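Local coordinates for SWD1-like protein (PDB 6E29) that probably serves, through this WD40 beta-propeller domain, as a structural subunit of COMPASS, the complex that methylates histone H3, at residues Y112-H117 and F124-F129; V105-P110 and Q132-D137; I239-V244 and P260-F265. One frame throughout, in Å; residues are numbered along the deposited sequence.

Contact 1 (Y112-H117 and F124-F129); sequences YGAELH and FAAALF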
# COMPACT_ATOMS: atom_id res chain seq x y z
N TYR B 112 -5.58 -6.00 -5.32
CA TYR B 112 -4.85 -4.73 -5.35
C TYR B 112 -3.70 -4.73 -4.34
O TYR B 112 -2.61 -4.22 -4.59
CB TYR B 112 -5.78 -3.57 -5.02
CG TYR B 112 -6.76 -3.10 -6.08
CD1 TYR B 112 -6.32 -2.61 -7.32
CD2 TYR B 112 -8.14 -3.01 -5.77
CE1 TYR B 112 -7.22 -2.11 -8.25
CE2 TYR B 112 -9.04 -2.53 -6.69
CZ TYR B 112 -8.58 -2.06 -7.92
OH TYR B 112 -9.46 -1.59 -8.85
N GLY B 113 -3.95 -5.26 -3.15
CA GLY B 113 -2.94 -5.33 -2.13
C GLY B 113 -3.51 -5.93 -0.87
O GLY B 113 -4.73 -5.89 -0.60
N ALA B 114 -2.65 -6.55 -0.09
CA ALA B 114 -3.05 -7.14 1.18
C ALA B 114 -2.05 -6.75 2.27
O ALA B 114 -0.84 -6.73 2.03
CB ALA B 114 -3.17 -8.69 1.10
N GLU B 115 -2.57 -6.39 3.45
CA GLU B 115 -1.75 -5.89 4.54
C GLU B 115 -1.95 -6.75 5.77
O GLU B 115 -3.08 -7.08 6.11
CB GLU B 115 -2.09 -4.46 4.93
CG GLU B 115 -1.57 -3.43 3.94
CD GLU B 115 -0.11 -3.13 4.17
OE1 GLU B 115 0.22 -2.68 5.29
OE2 GLU B 115 0.72 -3.37 3.26
N LEU B 116 -0.85 -7.06 6.45
CA LEU B 116 -0.94 -7.82 7.71
C LEU B 116 -1.35 -6.92 8.87
O LEU B 116 -0.99 -5.74 8.94
CB LEU B 116 0.40 -8.49 8.03
CG LEU B 116 0.69 -9.83 7.38
CD1 LEU B 116 2.14 -10.28 7.79
CD2 LEU B 116 -0.34 -10.90 7.78
N HIS B 117 -2.16 -7.46 9.77
CA HIS B 117 -2.46 -6.75 11.01
C HIS B 117 -1.13 -6.41 11.70
O HIS B 117 -0.28 -7.30 11.83
CB HIS B 117 -3.34 -7.62 11.92
CG HIS B 117 -3.87 -6.90 13.12
ND1 HIS B 117 -3.07 -6.55 14.19
CD2 HIS B 117 -5.13 -6.51 13.44
CE1 HIS B 117 -3.81 -5.96 15.11
NE2 HIS B 117 -5.06 -5.92 14.68
N PHE B 124 -5.28 -10.47 8.03
CA PHE B 124 -4.92 -9.48 7.03
C PHE B 124 -6.18 -8.88 6.41
O PHE B 124 -7.30 -9.41 6.56
CB PHE B 124 -4.00 -10.05 5.91
CG PHE B 124 -4.68 -11.01 4.96
CD1 PHE B 124 -5.34 -10.55 3.83
CD2 PHE B 124 -4.61 -12.39 5.19
CE1 PHE B 124 -5.96 -11.47 2.97
CE2 PHE B 124 -5.25 -13.30 4.33
CZ PHE B 124 -5.93 -12.83 3.22
N ALA B 125 -5.98 -7.75 5.77
CA ALA B 125 -7.01 -7.06 5.00
C ALA B 125 -6.58 -6.91 3.55
O ALA B 125 -5.42 -6.55 3.26
CB ALA B 125 -7.34 -5.69 5.59
N ALA B 126 -7.51 -7.13 2.63
CA ALA B 126 -7.16 -7.02 1.21
C ALA B 126 -8.18 -6.17 0.45
O ALA B 126 -9.37 -6.14 0.78
CB ALA B 126 -7.05 -8.41 0.59
N ALA B 127 -7.71 -5.47 -0.56
CA ALA B 127 -8.59 -4.79 -1.51
C ALA B 127 -8.54 -5.55 -2.83
O ALA B 127 -7.47 -5.97 -3.27
CB ALA B 127 -8.18 -3.31 -1.68
N LEU B 128 -9.70 -5.76 -3.46
CA LEU B 128 -9.83 -6.62 -4.63
C LEU B 128 -10.34 -5.83 -5.83
O LEU B 128 -11.22 -4.97 -5.70
CB LEU B 128 -10.80 -7.73 -4.34
CG LEU B 128 -10.33 -8.61 -3.20
CD1 LEU B 128 -11.42 -9.60 -2.92
CD2 LEU B 128 -9.01 -9.30 -3.65
N PHE B 129 -9.80 -6.15 -7.01
CA PHE B 129 -10.23 -5.51 -8.24
C PHE B 129 -11.72 -5.82 -8.50
O PHE B 129 -12.13 -6.99 -8.60
CB PHE B 129 -9.35 -5.95 -9.40
CG PHE B 129 -9.73 -5.36 -10.74
CD1 PHE B 129 -9.61 -3.99 -10.97
CD2 PHE B 129 -10.21 -6.16 -11.75
CE1 PHE B 129 -9.97 -3.44 -12.19
CE2 PHE B 129 -10.57 -5.62 -12.99
CZ PHE B 129 -10.46 -4.26 -13.20

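Contact 2 (V105-P110 and Q132-D137); sequences VRFRAP and QPMLVD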
# COMPACT_ATOMS: atom_id res chain seq x y z
N VAL B 105 -4.67 -18.08 0.75
CA VAL B 105 -6.06 -17.68 0.60
C VAL B 105 -6.29 -17.25 -0.85
O VAL B 105 -5.58 -16.37 -1.35
CB VAL B 105 -6.43 -16.54 1.57
CG1 VAL B 105 -7.95 -16.18 1.46
CG2 VAL B 105 -6.04 -16.91 3.01
N ARG B 106 -7.27 -17.88 -1.51
CA ARG B 106 -7.61 -17.58 -2.90
C ARG B 106 -8.93 -16.82 -2.99
O ARG B 106 -9.95 -17.26 -2.42
CB ARG B 106 -7.67 -18.87 -3.73
CG ARG B 106 -6.41 -19.71 -3.53
CD ARG B 106 -6.47 -21.01 -4.33
NE ARG B 106 -6.39 -22.18 -3.44
CZ ARG B 106 -5.26 -22.64 -2.92
NH1 ARG B 106 -4.14 -22.02 -3.20
NH2 ARG B 106 -5.26 -23.71 -2.12
N PHE B 107 -8.93 -15.72 -3.71
CA PHE B 107 -10.12 -14.89 -3.87
C PHE B 107 -10.72 -15.13 -5.26
O PHE B 107 -10.30 -16.02 -5.99
CB PHE B 107 -9.79 -13.42 -3.63
CG PHE B 107 -9.37 -13.11 -2.22
CD1 PHE B 107 -8.02 -13.08 -1.89
CD2 PHE B 107 -10.31 -12.91 -1.22
CE1 PHE B 107 -7.61 -12.83 -0.58
CE2 PHE B 107 -9.92 -12.65 0.09
CZ PHE B 107 -8.54 -12.61 0.41
N ARG B 108 -11.69 -14.31 -5.66
CA ARG B 108 -12.32 -14.46 -6.96
C ARG B 108 -11.96 -13.31 -7.91
O ARG B 108 -12.66 -13.09 -8.91
CB ARG B 108 -13.84 -14.56 -6.81
CG ARG B 108 -14.32 -15.22 -5.51
CD ARG B 108 -15.86 -15.12 -5.37
NE ARG B 108 -16.33 -13.73 -5.55
CZ ARG B 108 -16.95 -12.99 -4.63
NH1 ARG B 108 -17.23 -13.49 -3.43
NH2 ARG B 108 -17.33 -11.74 -4.91
N ALA B 109 -10.85 -12.63 -7.65
CA ALA B 109 -10.52 -11.38 -8.31
C ALA B 109 -9.07 -11.04 -8.01
O ALA B 109 -8.52 -11.47 -6.98
CB ALA B 109 -11.44 -10.24 -7.83
N PRO B 110 -8.41 -10.29 -8.89
CA PRO B 110 -7.06 -9.80 -8.60
C PRO B 110 -7.01 -9.02 -7.30
O PRO B 110 -7.95 -8.30 -6.94
CB PRO B 110 -6.75 -8.88 -9.80
CG PRO B 110 -7.64 -9.41 -10.92
CD PRO B 110 -8.89 -9.91 -10.24
N GLN B 132 -15.46 -6.87 -3.42
CA GLN B 132 -15.57 -6.30 -2.08
C GLN B 132 -14.27 -6.50 -1.30
O GLN B 132 -13.67 -7.57 -1.36
CB GLN B 132 -16.71 -6.99 -1.32
CG GLN B 132 -18.03 -6.97 -2.07
CD GLN B 132 -18.87 -8.23 -1.83
OE1 GLN B 132 -19.93 -8.16 -1.21
NE2 GLN B 132 -18.39 -9.39 -2.33
N PRO B 133 -13.87 -5.52 -0.48
CA PRO B 133 -12.66 -5.68 0.34
C PRO B 133 -12.90 -6.68 1.45
O PRO B 133 -14.03 -6.88 1.87
CB PRO B 133 -12.42 -4.29 0.92
CG PRO B 133 -13.81 -3.68 0.99
CD PRO B 133 -14.52 -4.22 -0.24
N MET B 134 -11.83 -7.34 1.90
CA MET B 134 -12.00 -8.47 2.82
C MET B 134 -11.05 -8.40 4.00
O MET B 134 -9.89 -7.99 3.87
CB MET B 134 -11.77 -9.82 2.09
CG MET B 134 -12.66 -10.08 0.89
SD MET B 134 -14.38 -10.35 1.35
CE MET B 134 -14.22 -11.85 2.28
N LEU B 135 -11.55 -8.78 5.17
CA LEU B 135 -10.75 -9.04 6.36
C LEU B 135 -10.71 -10.56 6.56
O LEU B 135 -11.76 -11.20 6.70
CB LEU B 135 -11.35 -8.33 7.57
CG LEU B 135 -10.50 -8.32 8.84
CD1 LEU B 135 -9.19 -7.73 8.50
CD2 LEU B 135 -11.15 -7.47 9.93
N VAL B 136 -9.53 -11.14 6.55
CA VAL B 136 -9.42 -12.60 6.61
C VAL B 136 -8.67 -13.01 7.87
O VAL B 136 -7.58 -12.51 8.13
CB VAL B 136 -8.75 -13.19 5.36
CG1 VAL B 136 -8.66 -14.73 5.48
CG2 VAL B 136 -9.51 -12.81 4.09
N ASP B 137 -9.23 -13.96 8.62
CA ASP B 137 -8.51 -14.58 9.73
C ASP B 137 -7.82 -15.84 9.25
O ASP B 137 -8.49 -16.81 8.85
CB ASP B 137 -9.51 -14.87 10.86
CG ASP B 137 -8.92 -15.69 12.01
OD1 ASP B 137 -7.71 -16.01 12.04
OD2 ASP B 137 -9.73 -16.04 12.91

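Contact 3 (I239-V244 and P260-F265); sequences IRTFIV and PLEHKF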
# COMPACT_ATOMS: atom_id res chain seq x y z
N ILE B 239 -0.58 14.52 -4.69
CA ILE B 239 -0.21 13.70 -3.55
C ILE B 239 -0.56 14.48 -2.29
O ILE B 239 -0.42 15.71 -2.25
CB ILE B 239 1.28 13.32 -3.60
CG1 ILE B 239 1.60 12.59 -4.89
CG2 ILE B 239 1.63 12.40 -2.38
CD1 ILE B 239 3.17 12.52 -5.22
N ARG B 240 -1.08 13.77 -1.28
CA ARG B 240 -1.56 14.45 -0.08
C ARG B 240 -1.10 13.72 1.15
O ARG B 240 -1.07 12.48 1.16
CB ARG B 240 -3.09 14.48 -0.02
CG ARG B 240 -3.66 15.32 -1.21
CD ARG B 240 -5.18 15.17 -1.24
NE ARG B 240 -5.85 15.95 -2.29
CZ ARG B 240 -6.09 15.53 -3.52
NH1 ARG B 240 -5.71 14.31 -3.93
NH2 ARG B 240 -6.71 16.35 -4.37
N THR B 241 -0.76 14.48 2.19
CA THR B 241 -0.54 13.94 3.52
C THR B 241 -1.62 14.48 4.44
O THR B 241 -2.09 15.62 4.29
CB THR B 241 0.83 14.29 4.06
OG1 THR B 241 1.05 15.71 3.96
CG2 THR B 241 1.90 13.51 3.23
N PHE B 242 -2.02 13.66 5.39
CA PHE B 242 -3.04 14.04 6.36
C PHE B 242 -2.59 13.67 7.76
O PHE B 242 -1.84 12.70 7.95
CB PHE B 242 -4.37 13.34 6.14
CG PHE B 242 -4.99 13.61 4.83
CD1 PHE B 242 -6.04 14.52 4.71
CD2 PHE B 242 -4.53 12.91 3.72
CE1 PHE B 242 -6.58 14.76 3.45
CE2 PHE B 242 -5.06 13.14 2.50
CZ PHE B 242 -6.12 14.07 2.36
N ILE B 243 -3.13 14.42 8.73
CA ILE B 243 -2.89 14.19 10.16
C ILE B 243 -3.94 13.21 10.66
O ILE B 243 -5.12 13.50 10.60
CB ILE B 243 -2.98 15.51 10.94
CG1 ILE B 243 -2.08 16.57 10.29
CG2 ILE B 243 -2.59 15.28 12.38
CD1 ILE B 243 -0.64 16.10 10.11
N VAL B 244 -3.51 12.05 11.14
CA VAL B 244 -4.49 10.98 11.43
C VAL B 244 -5.12 11.26 12.76
O VAL B 244 -4.43 11.69 13.71
CB VAL B 244 -3.78 9.62 11.40
CG1 VAL B 244 -4.65 8.55 12.04
CG2 VAL B 244 -3.41 9.19 9.97
N PRO B 260 -7.43 16.23 8.90
CA PRO B 260 -7.00 17.49 8.29
C PRO B 260 -5.86 17.30 7.30
O PRO B 260 -4.95 16.48 7.49
CB PRO B 260 -6.61 18.36 9.49
CG PRO B 260 -6.28 17.37 10.57
CD PRO B 260 -7.15 16.17 10.35
N LEU B 261 -5.97 18.00 6.18
CA LEU B 261 -4.91 17.95 5.17
C LEU B 261 -3.65 18.65 5.70
O LEU B 261 -3.71 19.77 6.21
CB LEU B 261 -5.40 18.64 3.90
CG LEU B 261 -4.41 18.82 2.77
CD1 LEU B 261 -4.16 17.46 2.20
CD2 LEU B 261 -5.04 19.77 1.74
N GLU B 262 -2.51 18.01 5.52
CA GLU B 262 -1.24 18.61 5.88
C GLU B 262 -0.60 19.31 4.69
O GLU B 262 -0.50 20.54 4.66
CB GLU B 262 -0.30 17.55 6.45
CG GLU B 262 1.01 18.21 6.95
CD GLU B 262 2.08 17.20 7.34
OE1 GLU B 262 2.62 17.27 8.48
OE2 GLU B 262 2.35 16.35 6.46
N HIS B 263 -0.15 18.56 3.68
CA HIS B 263 0.44 19.12 2.47
C HIS B 263 -0.18 18.50 1.23
O HIS B 263 -0.58 17.33 1.23
CB HIS B 263 1.96 18.88 2.40
CG HIS B 263 2.74 19.63 3.43
ND1 HIS B 263 2.69 21.00 3.55
CD2 HIS B 263 3.56 19.20 4.41
CE1 HIS B 263 3.46 21.38 4.55
NE2 HIS B 263 4.00 20.30 5.09
N LYS B 264 -0.18 19.28 0.15
CA LYS B 264 -0.42 18.80 -1.22
C LYS B 264 0.90 18.86 -1.96
O LYS B 264 1.60 19.88 -1.89
CB LYS B 264 -1.42 19.69 -1.97
CG LYS B 264 -2.89 19.45 -1.66
CD LYS B 264 -3.76 20.42 -2.40
CE LYS B 264 -3.44 21.84 -1.99
NZ LYS B 264 -4.30 22.78 -2.80
N PHE B 265 1.22 17.82 -2.71
CA PHE B 265 2.44 17.82 -3.52
C PHE B 265 2.05 17.56 -4.96
O PHE B 265 1.31 16.61 -5.24
CB PHE B 265 3.43 16.76 -3.07
CG PHE B 265 3.76 16.79 -1.63
CD1 PHE B 265 4.74 17.65 -1.15
CD2 PHE B 265 3.09 15.96 -0.72
CE1 PHE B 265 5.04 17.67 0.21
CE2 PHE B 265 3.41 15.98 0.63
CZ PHE B 265 4.41 16.83 1.08

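Contact 1 (Y112-H117 and F124-F129)
Ala114 and Ala126 meet as a non-hydrogen-bonded pair in the hairpin of the first two strands of a four-stranded propeller blade, their CB atoms 3.9 Å apart. Beside them Glu115 and Ala125 exchange two backbone hydrogen bonds. Phe124 lies on the face that carries Ala114, Ala126 and Leu116: its CG sits between the backbone N and the carbonyl carbon (chi1 71°), and CD1 comes within 4.0 Å of Ala114 CB. Leu83 of the preceding blade fills this side tightly.

The other end is looser. Tyr112 and Gly113 both face Ala127 in a classic beta bulge; Ala127 N bonds Gly113 O at 3.0 Å, nearly straight (160°), but the Tyr112 N to Ala127 O bond is bent (129°) and weak. Phe129 is solvent-exposed, and its CD1 lies 3.2 Å from Tyr112 OH, at the edge of the phenylalanine ring. Phe129 CB stands over one face of the tyrosine ring. An alanine for Tyr112 would probably leave Phe129 without its aromatic neighbour and freer to turn. Near-straight backbone bonds of Gly113, Glu115, Ala125 and Ala127 thus hold the regular part, where small Ala114 and Ala126 let the strands pack closely; at the bulge, packing of Tyr112 against Phe129 joins a weak bond.

Contact 2 (V105-P110 and Q132-D137)
Arg108 NH2 is held by a salt bridge to Asp131 OD1 and ends 3.6 Å from Gln132 NE2. Both nitrogens carry hydrogens and merely lie close; the charge of Arg108 has its partner in Asp131. The amide nitrogen comes to the edge of the guanidinium, near its plane, and the two flat groups are turned 48° from each other. A bend in the arginine chain at chi3 (-52°) turns NE away from a fully extended course. Both side chains are solvent-exposed.

Further in, the chemistry becomes apolar. Phe107 and Val136 reach toward each other tip to tip, with Phe107 CZ 3.8 Å from Val136 CG2, and the methyl sits at the ring edge, near its plane. Met134 slides past the same ring in the opposite direction; its CB and CG do the touching, CG 3.8 Å from Phe107 CE2, and SD stands further back.

Such side-chain packing without backbone pairing is how adjacent blades of a WD40 beta-propeller meet. Strand 100-106 is the outermost strand of one four-stranded blade, and strand 134-137 is the third strand of the next. The backbones run roughly antiparallel but stay well apart, with Val105 CA 8.6 Å from Val136 CA, and the gap is bridged by side chains. Val105 CG2 adds a slacker touch to Val136 CG1 at 4.2 Å. Phe124 of the second blade packs against Val105, Phe107 and Val136, which makes it a shared wall of the interface. Arg145, on the fourth strand of that blade, makes a cation-pi contact with Phe107 and a hydrogen bond to Arg106 O.

Contact 3 (I239-V244 and P260-F265)
From Ile239 paired with Phe265 to Ile243 N bonded to Pro260 O, the strands 239-243 and 261-265 run antiparallel, their axes 4.4 Å apart at closest and 161° between their directions. Register shifts at Thr241, which both Glu262 and His263 face in a classic beta bulge. Two bonds grip its hydroxyl: OG1 donates to Glu262 OE2 at 2.9 Å, on the anti lone pair of that oxygen, and accepts from His263 N at 3.1 Å. The hydroxyl gets there by lying between the backbone N and the carbonyl carbon (chi1 52°), while CG2 points to the edge of the Phe265 ring, 3.9 Å from CE2. The other carboxylate oxygen, OE1, forms a salt bridge with Arg301 of the following blade, which would probably hold the carboxylate in place for the threonine. Elsewhere on the pair Leu261 CD1 makes a CH-pi contact over the face of the Phe242 ring, 4.1 Å from its centroid. At the far end Ile243 CB packs on Pro260 CG at 3.8 Å. This is the pairing of the third strand with the fourth, outermost strand of a four-stranded antiparallel propeller blade, as in WD40 proteins.

Read from the N terminus, contact 2 opens first, as the chain leaves the outermost strand 100-106 of one blade. It then enters the next blade, where contact 1 closes the short hairpin between 112-117 and 124-129; only afterwards does 132-137 complete contact 2, so contact 1 lies within the larger loop. The two also touch: Phe124 O is 2.8 Å from Val136 N, a probable hydrogen bond. Contact 3 comes later, in series, closing the 15-residue connection between 239-244 and 260-265. Contact 2 joins two adjacent blades, while contacts 1 and 3 each lie within one. Contacts 2 and 3 lie on opposite sides of the propeller's centre, their centres about 29 Å apart.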